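Local coordinates for genome polyprotein (Rhinovirus C, PDB 6KU8) that is a picornaviral 3C cysteine protease, which probably cleaves the viral polyprotein, here bound to the inhibitor rupintrivir, at residues R137-Y143 with R170-A176; V57-C63 with I75-D81; K111-L115 with K146-C150. All coordinates share one frame; numbering follows the deposited sequence.

Overall arrangement
Interactions 1 and 3 belong to the seven-stranded antiparallel sheet that runs from strand 100-107 to strand 172-176, and interaction 2 to the six-stranded barrel. The centres of interactions 1 and 2 lie 25 Å apart on opposite sides of the chain's centre, yet the two meet where Ile-75 CG1 packs 3.5 Å from Ala-175 CB. Interaction 3, centred 15 Å from interaction 1, interleaves with it along the chain, 146-150 coming just after 137-143, and carries Cys-150, probably the nucleophile of a Cys-His-Glu triad with His-43 and Glu-74. The inhibitor touches interaction 3 directly; the side chain of Tyr-173 is about 5 Å from the bound inhibitor AG7, and the side chain of Thr-76 is about 10 Å from it.

Interaction 1. Residues R137-Y143 with R170-A176; sequences RLLKYNY and RVGYGAA
Tyr-141 lays its ring across the backbone of Gly-172 and Gly-174, on the neighbouring antiparallel strand of the chymotrypsin-like fold. Along the side chain from CB, which points to the same sheet face as Leu-139, CG, CD1 and CD2 each lie 3.8 Å from Gly-172 O; this oxygen sits over the centre of one ring face. Further out, CE1 rests 3.7 Å from Gly-172 CA, and CE2 reaches Gly-174 N. The hydroxyl OH ends near the carbonyl of Tyr-173 and is hydrogen-bonded to His-164 ND1. A first torsion of 21°, well off a staggered value, folds the ring down onto the strand. With no side chain on either glycine, the backbone lies bare beneath it.

Strands 138-141 and 172-176 are joined by pairs of backbone bonds: Leu-139 and Gly-174 exchange N-H and carbonyl, each bond 2.7 Å from N to O, and Tyr-141 and Gly-172 do the same. Ala-176 N adds a bond to Arg-137 O, just where the chain turns a corner.

On the other face Leu-138 sets CD1 4.0 Å from Tyr-173 CB, while its CD2 comes 3.3 Å from Gly-174 O. Lys-140, bent at chi2 and chi3 (26°), crosses Val-171 with CG and CD, and the bends turn NZ back to a hydrogen bond with Asn-142 OD1, 3.1 Å away.

Strand 138-141 also bonds through its backbone to strand 115-130, and strand 172-176 to strand 159-167, so this pair is an interior part of the sheet. His-164, which also bonds the inhibitor through NE2, has its ND1 tied to Tyr-141 OH, so the phenol probably helps to orient that imidazole in the pocket.

Interaction 2. Residues V57-C63 with I75-D81; sequences VRVLKQC and ITLLWLD
A classic beta bulge, with Leu-60 and Lys-61 set against the single residue Trp-79, interrupts the pairing of antiparallel strands 55-66 and 75-80 in the six-stranded barrel. Trp-79 O takes both N-H groups, a short bond from Leu-60 N (2.7 Å) and a weak one from Lys-61 N. On one side of the bulge Trp-79 N donates to Lys-61 O, while Cys-63 and Leu-77 exchange backbone bonds in both directions; on the other, Asp-81 N bonds to Arg-58 O at 2.9 Å.

The charged interaction lies at this exposed end. Arg-58 NE and NH2 both approach Asp-81 OD2, NH2 at 3.3 Å, but the two hydrogen bonds of this salt bridge are weak, with the guanidinium and carboxylate planes 81° apart. Leu-60 CD2 covers one guanidinium face, and a water at its edge donates to the same OD2. A second water links Arg-58 N with Asp-81 O.

Apolar contacts fill the side where Val-59 and Leu-80 project. Val-57 CG1 and Val-59 CG2 both bear on Leu-80, the latter 4.1 Å from CD2. Strand 49-52 extends this patch through Val-50 and Ile-52. Nearby, Gln-62 CG meets Thr-76 CG2 at 3.6 Å.

Contacts to the indole make the last group. Lys-61 runs alongside Trp-79, its CB near CD1. With SG anti to its carbonyl carbon (chi1 -50°), Cys-63 makes a sulfur-aromatic contact at the indole edge, SG lying 3.9 Å from Trp-79 NE1.

Interaction 3. Residues K111-L115 with K146-C150; sequences KFPML and KPGQC. With AG7 (4-{2-(4-fluoro-benzyl)-6-methyl-5-[(5-methyl-isoxazole-3-carbonyl)-amino]-4-oxo-heptanoylamino}-5-(2-oxo-pyrrolidin-3-yl)-pentanoic acid ethyl ester), chain B.
Phe-112 and Gln-149 bury the most surface here, meeting with the side chain of Gln-149 laid over one face of the phenyl ring. The contact is a CH-pi interaction: Gln-149 CG stands 3.9 Å from the centroid of the Phe-112 ring, only 23° off its normal. The amide continues over the same face toward the rim, with NE2 3.7 Å from Phe-112 CE2 and its plane turned 62° from the ring. From above the rim, NE2 also meets Leu-115 CD2 at 3.4 Å.

The other end of that amide turns back to its own loop. Gln-149 OE1 accepts a bond from Lys-146 N, 2.9 Å long and nearly straight at 167°, although the donor stands above the carbonyl plane. Together with Gln-149 N bonding to Lys-146 O, this braces the type II turn from Lys-146 to Gln-149 from within.

Gly-148, third in buried surface, occupies the turn at a positive phi. Its O and that of Pro-147 border the edge of the Phe-112 ring, with Pro-147 O in plane and 3.3 Å from CE1. On the inhibitor side, Gly-148 N donates to AG7 O23 over 3.2 Å. As in other 3C proteases, the backbone N-H of Gly-148 probably belongs to the oxyanion hole together with that of Cys-150, the probable nucleophile. Phe-112 packs against the turn that carries Gly-148. Pro-147 CG and CD lean on the inhibitor's lactam ring.

Segment 111-115 lies in the loop after strand 100-107 and ends at the start of strand 115-130; the loop holding 146-150 comes before strand 153-156. Strand 100-107 lies beside both, with Thr-107 touching Phe-112 and Leu-115, and Leu-105 touching Gln-149.

Interaction 1. Residues R137-Y143 with R170-A176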
loop_
_atom_site.group_PDB
_atom_site.type_symbol
_atom_site.label_atom_id
_atom_site.label_comp_id
_atom_site.label_asym_id
_atom_site.label_seq_id
_atom_site.Cartn_x
_atom_site.Cartn_y
_atom_site.Cartn_z
ATOM N N ARG A 137 6.362 -2.991 11.822
ATOM C CA ARG A 137 6.795 -1.855 11.004
ATOM C C ARG A 137 5.624 -0.993 10.537
ATOM O O ARG A 137 5.618 -0.484 9.413
ATOM C CB ARG A 137 7.616 -2.329 9.808
ATOM C CG ARG A 137 8.876 -3.129 10.201
ATOM C CD ARG A 137 9.663 -3.578 8.981
ATOM N NE ARG A 137 10.908 -4.238 9.361
ATOM C CZ ARG A 137 11.653 -4.983 8.550
ATOM N NH1 ARG A 137 11.295 -5.162 7.286
ATOM N NH2 ARG A 137 12.756 -5.563 9.017
ATOM N N LEU A 138 4.632 -0.813 11.404
ATOM C CA LEU A 138 3.481 0.023 11.080
ATOM C C LEU A 138 3.770 1.485 11.388
ATOM O O LEU A 138 4.466 1.800 12.358
ATOM C CB LEU A 138 2.251 -0.427 11.866
ATOM C CG LEU A 138 1.656 -1.747 11.384
ATOM C CD1 LEU A 138 0.576 -2.174 12.367
ATOM C CD2 LEU A 138 1.105 -1.580 9.967
ATOM N N LEU A 139 3.237 2.370 10.543
ATOM C CA LEU A 139 3.152 3.800 10.810
ATOM C C LEU A 139 1.697 4.116 11.167
ATOM O O LEU A 139 0.777 3.536 10.584
ATOM C CB LEU A 139 3.605 4.615 9.590
ATOM C CG LEU A 139 4.923 4.210 8.913
ATOM C CD1 LEU A 139 5.226 5.070 7.674
ATOM C CD2 LEU A 139 6.053 4.264 9.927
ATOM N N LYS A 140 1.482 4.998 12.151
ATOM C CA LYS A 140 0.130 5.286 12.621
ATOM C C LYS A 140 -0.235 6.739 12.348
ATOM O O LYS A 140 0.614 7.633 12.435
ATOM C CB LYS A 140 -0.026 4.986 14.121
ATOM C CG LYS A 140 -1.492 5.058 14.620
ATOM C CD LYS A 140 -1.732 6.094 15.706
ATOM C CE LYS A 140 -0.760 7.238 15.667
ATOM N NZ LYS A 140 -0.817 8.072 16.909
ATOM N N TYR A 141 -1.509 6.971 11.998
ATOM C CA TYR A 141 -1.999 8.325 11.785
ATOM C C TYR A 141 -3.338 8.488 12.492
ATOM O O TYR A 141 -4.159 7.562 12.516
ATOM C CB TYR A 141 -2.120 8.678 10.273
ATOM C CG TYR A 141 -2.215 7.463 9.358
ATOM C CD1 TYR A 141 -3.423 7.074 8.795
ATOM C CD2 TYR A 141 -1.090 6.706 9.069
ATOM C CE1 TYR A 141 -3.502 5.948 7.968
ATOM C CE2 TYR A 141 -1.160 5.586 8.264
ATOM C CZ TYR A 141 -2.364 5.212 7.716
ATOM O OH TYR A 141 -2.422 4.105 6.905
ATOM N N ASN A 142 -3.543 9.665 13.089
ATOM C CA ASN A 142 -4.781 9.973 13.812
ATOM C C ASN A 142 -5.837 10.442 12.812
ATOM O O ASN A 142 -6.150 11.625 12.694
ATOM C CB ASN A 142 -4.531 11.024 14.890
ATOM C CG ASN A 142 -3.531 10.553 15.941
ATOM O OD1 ASN A 142 -3.559 9.396 16.366
ATOM N ND2 ASN A 142 -2.640 11.443 16.359
ATOM N N TYR A 143 -6.373 9.478 12.063
ATOM C CA TYR A 143 -7.432 9.735 11.107
ATOM C C TYR A 143 -8.356 8.523 11.086
ATOM O O TYR A 143 -7.867 7.387 11.102
ATOM C CB TYR A 143 -6.869 10.004 9.705
ATOM C CG TYR A 143 -7.935 10.334 8.696
ATOM C CD1 TYR A 143 -8.320 11.653 8.456
ATOM C CD2 TYR A 143 -8.580 9.327 8.004
ATOM C CE1 TYR A 143 -9.315 11.948 7.531
ATOM C CE2 TYR A 143 -9.581 9.604 7.094
ATOM C CZ TYR A 143 -9.947 10.913 6.855
ATOM O OH TYR A 143 -10.939 11.164 5.929
ATOM N N ARG A 170 -10.785 4.978 14.811
ATOM C CA ARG A 170 -10.202 6.222 15.294
ATOM C C ARG A 170 -8.868 6.541 14.632
ATOM O O ARG A 170 -8.610 7.694 14.300
ATOM C CB ARG A 170 -10.024 6.167 16.828
ATOM C CG ARG A 170 -11.334 6.125 17.617
ATOM C CD ARG A 170 -12.149 7.367 17.333
ATOM N NE ARG A 170 -11.326 8.547 17.601
ATOM C CZ ARG A 170 -11.345 9.677 16.896
ATOM N NH1 ARG A 170 -12.157 9.819 15.853
ATOM N NH2 ARG A 170 -10.534 10.670 17.243
ATOM N N VAL A 171 -8.010 5.545 14.418
ATOM C CA VAL A 171 -6.700 5.755 13.814
ATOM C C VAL A 171 -6.536 4.795 12.643
ATOM O O VAL A 171 -7.294 3.836 12.479
ATOM C CB VAL A 171 -5.553 5.549 14.813
ATOM C CG1 VAL A 171 -5.685 6.515 16.006
ATOM C CG2 VAL A 171 -5.527 4.094 15.263
ATOM N N GLY A 172 -5.514 5.056 11.833
ATOM C CA GLY A 172 -5.160 4.183 10.735
ATOM C C GLY A 172 -3.730 3.702 10.887
ATOM O O GLY A 172 -2.885 4.398 11.448
ATOM N N TYR A 173 -3.471 2.492 10.391
ATOM C CA TYR A 173 -2.151 1.878 10.404
ATOM C C TYR A 173 -1.723 1.667 8.959
ATOM O O TYR A 173 -2.489 1.130 8.154
ATOM C CB TYR A 173 -2.141 0.528 11.148
ATOM C CG TYR A 173 -2.800 0.570 12.510
ATOM C CD1 TYR A 173 -2.094 0.960 13.631
ATOM C CD2 TYR A 173 -4.131 0.218 12.665
ATOM C CE1 TYR A 173 -2.696 0.998 14.890
ATOM C CE2 TYR A 173 -4.756 0.270 13.907
ATOM C CZ TYR A 173 -4.033 0.656 15.013
ATOM O OH TYR A 173 -4.644 0.686 16.241
ATOM N N GLY A 174 -0.521 2.111 8.637
ATOM C CA GLY A 174 0.061 1.895 7.321
ATOM C C GLY A 174 1.296 1.011 7.439
ATOM O O GLY A 174 2.069 1.148 8.386
ATOM N N ALA A 175 1.460 0.109 6.478
ATOM C CA ALA A 175 2.680 -0.688 6.403
ATOM C C ALA A 175 3.790 0.173 5.801
ATOM O O ALA A 175 3.650 0.673 4.682
ATOM C CB ALA A 175 2.450 -1.946 5.560
ATOM N N ALA A 176 4.885 0.349 6.534
ATOM C CA ALA A 176 5.961 1.198 6.039
ATOM C C ALA A 176 6.502 0.660 4.719
ATOM O O ALA A 176 6.761 -0.541 4.575
ATOM C CB ALA A 176 7.088 1.309 7.066
#

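Interaction 2. Residues V57-C63 with I75-D81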
loop_
_atom_site.group_PDB
_atom_site.type_symbol
_atom_site.label_atom_id
_atom_site.label_comp_id
_atom_site.label_asym_id
_atom_site.label_seq_id
_atom_site.Cartn_x
_atom_site.Cartn_y
_atom_site.Cartn_z
ATOM N N VAL A 57 -4.982 -11.041 -14.436
ATOM C CA VAL A 57 -3.557 -10.877 -14.684
ATOM C C VAL A 57 -2.821 -11.994 -13.953
ATOM O O VAL A 57 -3.029 -12.197 -12.751
ATOM C CB VAL A 57 -3.060 -9.494 -14.217
ATOM C CG1 VAL A 57 -1.555 -9.368 -14.435
ATOM C CG2 VAL A 57 -3.832 -8.371 -14.943
ATOM N N ARG A 58 -1.957 -12.708 -14.676
ATOM C CA ARG A 58 -1.192 -13.788 -14.066
ATOM C C ARG A 58 -0.073 -13.231 -13.198
ATOM O O ARG A 58 0.670 -12.336 -13.622
ATOM C CB ARG A 58 -0.611 -14.710 -15.138
ATOM C CG ARG A 58 0.365 -15.731 -14.568
ATOM C CD ARG A 58 0.502 -16.955 -15.461
ATOM N NE ARG A 58 1.334 -16.705 -16.629
ATOM C CZ ARG A 58 2.451 -17.372 -16.892
ATOM N NH1 ARG A 58 2.849 -18.337 -16.072
ATOM N NH2 ARG A 58 3.156 -17.090 -17.979
ATOM N N VAL A 59 0.045 -13.766 -11.983
ATOM C CA VAL A 59 1.121 -13.413 -11.056
ATOM C C VAL A 59 2.289 -14.366 -11.293
ATOM O O VAL A 59 2.182 -15.564 -11.031
ATOM C CB VAL A 59 0.661 -13.476 -9.595
ATOM C CG1 VAL A 59 1.855 -13.263 -8.644
ATOM C CG2 VAL A 59 -0.418 -12.432 -9.330
ATOM N N LEU A 60 3.419 -13.829 -11.759
ATOM C CA LEU A 60 4.590 -14.668 -11.998
ATOM C C LEU A 60 5.232 -15.101 -10.686
ATOM O O LEU A 60 5.688 -16.242 -10.556
ATOM C CB LEU A 60 5.602 -13.926 -12.863
ATOM C CG LEU A 60 5.156 -13.539 -14.276
ATOM C CD1 LEU A 60 6.184 -12.609 -14.906
ATOM C CD2 LEU A 60 4.916 -14.773 -15.141
ATOM N N LYS A 61 5.266 -14.207 -9.701
ATOM C CA LYS A 61 5.848 -14.492 -8.400
ATOM C C LYS A 61 5.199 -13.571 -7.378
ATOM O O LYS A 61 4.882 -12.416 -7.681
ATOM C CB LYS A 61 7.369 -14.295 -8.403
ATOM C CG LYS A 61 8.038 -14.454 -7.032
ATOM C CD LYS A 61 9.565 -14.332 -7.136
ATOM C CE LYS A 61 10.259 -14.769 -5.843
ATOM N NZ LYS A 61 11.719 -15.048 -6.052
ATOM N N GLN A 62 4.991 -14.106 -6.172
ATOM C CA GLN A 62 4.408 -13.380 -5.049
ATOM C C GLN A 62 5.378 -13.469 -3.876
ATOM O O GLN A 62 5.885 -14.556 -3.579
ATOM C CB GLN A 62 3.030 -13.973 -4.702
ATOM C CG GLN A 62 2.374 -13.447 -3.426
ATOM C CD GLN A 62 0.919 -13.900 -3.277
ATOM O OE1 GLN A 62 0.331 -14.463 -4.202
ATOM N NE2 GLN A 62 0.334 -13.648 -2.106
ATOM N N CYS A 63 5.690 -12.332 -3.245
ATOM C CA CYS A 63 6.578 -12.310 -2.079
ATOM C C CYS A 63 5.852 -11.661 -0.908
ATOM O O CYS A 63 5.579 -10.456 -0.931
ATOM C CB CYS A 63 7.882 -11.562 -2.360
ATOM S SG CYS A 63 8.735 -12.060 -3.859
ATOM N N ILE A 75 2.675 -6.264 3.766
ATOM C CA ILE A 75 3.003 -5.945 2.386
ATOM C C ILE A 75 3.326 -7.224 1.627
ATOM O O ILE A 75 4.186 -8.013 2.041
ATOM C CB ILE A 75 4.177 -4.961 2.299
ATOM C CG1 ILE A 75 3.743 -3.582 2.788
ATOM C CG2 ILE A 75 4.693 -4.902 0.870
ATOM C CD1 ILE A 75 4.880 -2.698 3.095
ATOM N N THR A 76 2.656 -7.406 0.494
ATOM C CA THR A 76 2.968 -8.458 -0.457
ATOM C C THR A 76 3.384 -7.817 -1.772
ATOM O O THR A 76 2.730 -6.876 -2.235
ATOM C CB THR A 76 1.760 -9.372 -0.655
ATOM O OG1 THR A 76 1.556 -10.135 0.540
ATOM C CG2 THR A 76 1.974 -10.296 -1.831
ATOM N N LEU A 77 4.496 -8.299 -2.344
ATOM C CA LEU A 77 4.940 -7.887 -3.670
ATOM C C LEU A 77 4.362 -8.839 -4.703
ATOM O O LEU A 77 4.427 -10.061 -4.526
ATOM C CB LEU A 77 6.472 -7.894 -3.782
ATOM C CG LEU A 77 7.364 -7.135 -2.792
ATOM C CD1 LEU A 77 8.795 -7.078 -3.297
ATOM C CD2 LEU A 77 6.838 -5.733 -2.541
ATOM N N LEU A 78 3.789 -8.293 -5.771
ATOM C CA LEU A 78 3.359 -9.093 -6.912
ATOM C C LEU A 78 4.244 -8.759 -8.100
ATOM O O LEU A 78 4.434 -7.581 -8.424
ATOM C CB LEU A 78 1.900 -8.840 -7.281
ATOM C CG LEU A 78 0.841 -8.950 -6.188
ATOM C CD1 LEU A 78 -0.513 -8.581 -6.781
ATOM C CD2 LEU A 78 0.844 -10.349 -5.583
ATOM N N TRP A 79 4.798 -9.784 -8.734
ATOM C CA TRP A 79 5.481 -9.618 -10.013
ATOM C C TRP A 79 4.511 -10.125 -11.073
ATOM O O TRP A 79 4.169 -11.312 -11.097
ATOM C CB TRP A 79 6.811 -10.367 -10.053
ATOM C CG TRP A 79 7.792 -9.949 -8.984
ATOM C CD1 TRP A 79 7.823 -10.380 -7.688
ATOM C CD2 TRP A 79 8.900 -9.048 -9.132
ATOM N NE1 TRP A 79 8.866 -9.791 -7.016
ATOM C CE2 TRP A 79 9.545 -8.972 -7.882
ATOM C CE3 TRP A 79 9.404 -8.300 -10.198
ATOM C CZ2 TRP A 79 10.675 -8.182 -7.671
ATOM C CZ3 TRP A 79 10.525 -7.506 -9.988
ATOM C CH2 TRP A 79 11.150 -7.454 -8.732
ATOM N N LEU A 80 4.056 -9.216 -11.926
ATOM C CA LEU A 80 2.914 -9.429 -12.802
ATOM C C LEU A 80 3.344 -9.755 -14.224
ATOM O O LEU A 80 4.344 -9.240 -14.725
ATOM C CB LEU A 80 2.029 -8.182 -12.812
ATOM C CG LEU A 80 1.567 -7.778 -11.413
ATOM C CD1 LEU A 80 0.933 -6.385 -11.433
ATOM C CD2 LEU A 80 0.573 -8.797 -10.915
ATOM N N ASP A 81 2.554 -10.603 -14.880
ATOM C CA ASP A 81 2.825 -10.999 -16.263
ATOM C C ASP A 81 2.159 -9.997 -17.202
ATOM O O ASP A 81 1.081 -10.224 -17.749
ATOM C CB ASP A 81 2.344 -12.422 -16.515
ATOM C CG ASP A 81 2.812 -12.963 -17.858
ATOM O OD1 ASP A 81 3.784 -12.412 -18.421
ATOM O OD2 ASP A 81 2.209 -13.931 -18.346
HETATM O O HOH W 1 -1.289 -11.774 -17.359
HETATM O O HOH W 2 2.259 -15.054 -20.539
#

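Interaction 3. Residues K111-L115 with K146-C150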
loop_
_atom_site.group_PDB
_atom_site.type_symbol
_atom_site.label_atom_id
_atom_site.label_comp_id
_atom_site.label_asym_id
_atom_site.label_seq_id
_atom_site.Cartn_x
_atom_site.Cartn_y
_atom_site.Cartn_z
ATOM N N LYS A 111 -15.959 2.525 -3.661
ATOM C CA LYS A 111 -16.497 3.253 -2.513
ATOM C C LYS A 111 -15.825 4.601 -2.323
ATOM O O LYS A 111 -16.433 5.518 -1.760
ATOM C CB LYS A 111 -16.310 2.441 -1.226
ATOM C CG LYS A 111 -17.270 1.277 -1.048
ATOM C CD LYS A 111 -16.595 0.140 -0.290
ATOM C CE LYS A 111 -17.614 -0.798 0.346
ATOM N NZ LYS A 111 -16.973 -2.081 0.741
ATOM N N PHE A 112 -14.572 4.731 -2.750
ATOM C CA PHE A 112 -13.768 5.926 -2.499
ATOM C C PHE A 112 -13.086 6.298 -3.799
ATOM O O PHE A 112 -11.890 6.047 -3.994
ATOM C CB PHE A 112 -12.756 5.683 -1.382
ATOM C CG PHE A 112 -13.398 5.253 -0.118
ATOM C CD1 PHE A 112 -13.340 3.928 0.288
ATOM C CD2 PHE A 112 -14.115 6.174 0.642
ATOM C CE1 PHE A 112 -13.956 3.532 1.466
ATOM C CE2 PHE A 112 -14.739 5.788 1.813
ATOM C CZ PHE A 112 -14.666 4.468 2.222
ATOM N N PRO A 113 -13.831 6.875 -4.729
ATOM C CA PRO A 113 -13.271 7.130 -6.052
ATOM C C PRO A 113 -12.400 8.386 -6.033
ATOM O O PRO A 113 -12.805 9.438 -5.523
ATOM C CB PRO A 113 -14.522 7.271 -6.923
ATOM C CG PRO A 113 -15.558 7.852 -5.970
ATOM C CD PRO A 113 -15.282 7.143 -4.663
ATOM N N MET A 114 -11.171 8.245 -6.541
ATOM C CA MET A 114 -10.147 9.301 -6.539
ATOM C C MET A 114 -10.126 10.066 -5.218
ATOM O O MET A 114 -10.143 11.297 -5.169
ATOM C CB MET A 114 -10.329 10.255 -7.722
ATOM C CG MET A 114 -10.192 9.562 -9.081
ATOM S SD MET A 114 -8.587 8.724 -9.311
ATOM C CE MET A 114 -8.723 8.321 -11.062
ATOM N N LEU A 115 -10.061 9.313 -4.131
ATOM C CA LEU A 115 -10.001 9.910 -2.810
ATOM C C LEU A 115 -8.603 10.433 -2.528
ATOM O O LEU A 115 -7.603 9.769 -2.820
ATOM C CB LEU A 115 -10.398 8.887 -1.746
ATOM C CG LEU A 115 -10.343 9.352 -0.296
ATOM C CD1 LEU A 115 -11.287 10.517 -0.080
ATOM C CD2 LEU A 115 -10.699 8.210 0.628
ATOM N N LYS A 146 -11.404 4.051 6.910
ATOM C CA LYS A 146 -12.598 3.230 6.766
ATOM C C LYS A 146 -12.312 1.936 6.017
ATOM O O LYS A 146 -11.375 1.869 5.214
ATOM C CB LYS A 146 -13.698 3.993 6.020
ATOM C CG LYS A 146 -14.234 5.196 6.779
ATOM C CD LYS A 146 -15.414 5.837 6.064
ATOM C CE LYS A 146 -16.006 6.973 6.901
ATOM N NZ LYS A 146 -16.455 6.479 8.246
ATOM N N PRO A 147 -13.114 0.892 6.248
ATOM C CA PRO A 147 -13.017 -0.300 5.398
ATOM C C PRO A 147 -13.135 0.099 3.931
ATOM O O PRO A 147 -13.886 1.011 3.578
ATOM C CB PRO A 147 -14.202 -1.161 5.852
ATOM C CG PRO A 147 -14.472 -0.713 7.265
ATOM C CD PRO A 147 -14.124 0.747 7.317
ATOM N N GLY A 148 -12.371 -0.582 3.075
ATOM C CA GLY A 148 -12.320 -0.279 1.663
ATOM C C GLY A 148 -11.194 0.653 1.243
ATOM O O GLY A 148 -10.947 0.798 0.045
ATOM N N GLN A 149 -10.496 1.273 2.190
ATOM C CA GLN A 149 -9.376 2.139 1.868
ATOM C C GLN A 149 -8.037 1.410 1.904
ATOM O O GLN A 149 -6.999 2.042 1.705
ATOM C CB GLN A 149 -9.359 3.335 2.820
ATOM C CG GLN A 149 -10.593 4.202 2.675
ATOM C CD GLN A 149 -10.640 5.309 3.684
ATOM O OE1 GLN A 149 -9.950 5.262 4.706
ATOM N NE2 GLN A 149 -11.447 6.333 3.402
ATOM N N CYS A 150 -8.031 0.099 2.140
ATOM C CA CYS A 150 -6.759 -0.603 2.196
ATOM C C CYS A 150 -6.058 -0.562 0.845
ATOM O O CYS A 150 -6.693 -0.547 -0.216
ATOM C CB CYS A 150 -6.944 -2.044 2.656
ATOM S SG CYS A 150 -7.004 -2.133 4.461
HETATM C C01 AG7 B . -8.551 -4.427 10.479
HETATM C C02 AG7 B . -8.532 -5.540 9.446
HETATM O O03 AG7 B . -8.389 -3.262 10.253
HETATM C C04 AG7 B . -7.864 -5.181 8.126
HETATM C C05 AG7 B . -7.610 -6.533 7.482
HETATM C C06 AG7 B . -6.353 -7.190 8.073
HETATM C C07 AG7 B . -5.166 -6.478 8.141
HETATM C C08 AG7 B . -4.031 -7.065 8.676
HETATM C C09 AG7 B . -4.073 -8.371 9.152
HETATM C C10 AG7 B . -5.260 -9.088 9.088
HETATM C C11 AG7 B . -6.399 -8.500 8.551
HETATM N N12 AG7 B . -8.489 -3.122 6.626
HETATM C C13 AG7 B . -9.579 -2.336 6.023
HETATM C C14 AG7 B . -9.341 -0.924 6.534
HETATM C C15 AG7 B . -9.743 -0.825 8.054
HETATM C C16 AG7 B . -9.839 0.736 8.452
HETATM N N17 AG7 B . -10.875 0.898 9.260
HETATM O O18 AG7 B . -9.095 1.580 8.082
HETATM C C19 AG7 B . -9.788 -2.355 4.504
HETATM C C20 AG7 B . -9.380 -3.712 3.910
HETATM C C21 AG7 B . -10.745 -4.354 3.809
HETATM O O22 AG7 B . -10.926 -5.708 4.077
HETATM O O23 AG7 B . -11.656 -3.651 3.536
HETATM C C47 AG7 B . -8.870 -4.299 7.388
HETATM O O48 AG7 B . -10.022 -4.567 7.454
HETATM C C50 AG7 B . -12.269 -6.073 3.978
HETATM C C53 AG7 B . -12.347 -7.598 3.920
HETATM C C57 AG7 B . -8.811 -5.000 11.859
HETATM N N58 AG7 B . -8.618 -3.995 12.832
HETATM C C59 AG7 B . -8.084 -4.383 14.091
HETATM O O60 AG7 B . -7.759 -5.479 14.423
HETATM C C78 AG7 B . -10.263 -5.465 11.989
HETATM C C81 AG7 B . -10.534 -6.242 13.284
HETATM F F1 AG7 B . -2.947 -8.941 9.684
HETATM C C82 AG7 B . -11.191 -4.249 11.894
HETATM C C83 AG7 B . -11.564 -0.440 9.475
HETATM C C84 AG7 B . -10.954 -1.348 8.309
HETATM C C1 AG7 B . -8.018 -3.183 14.959
#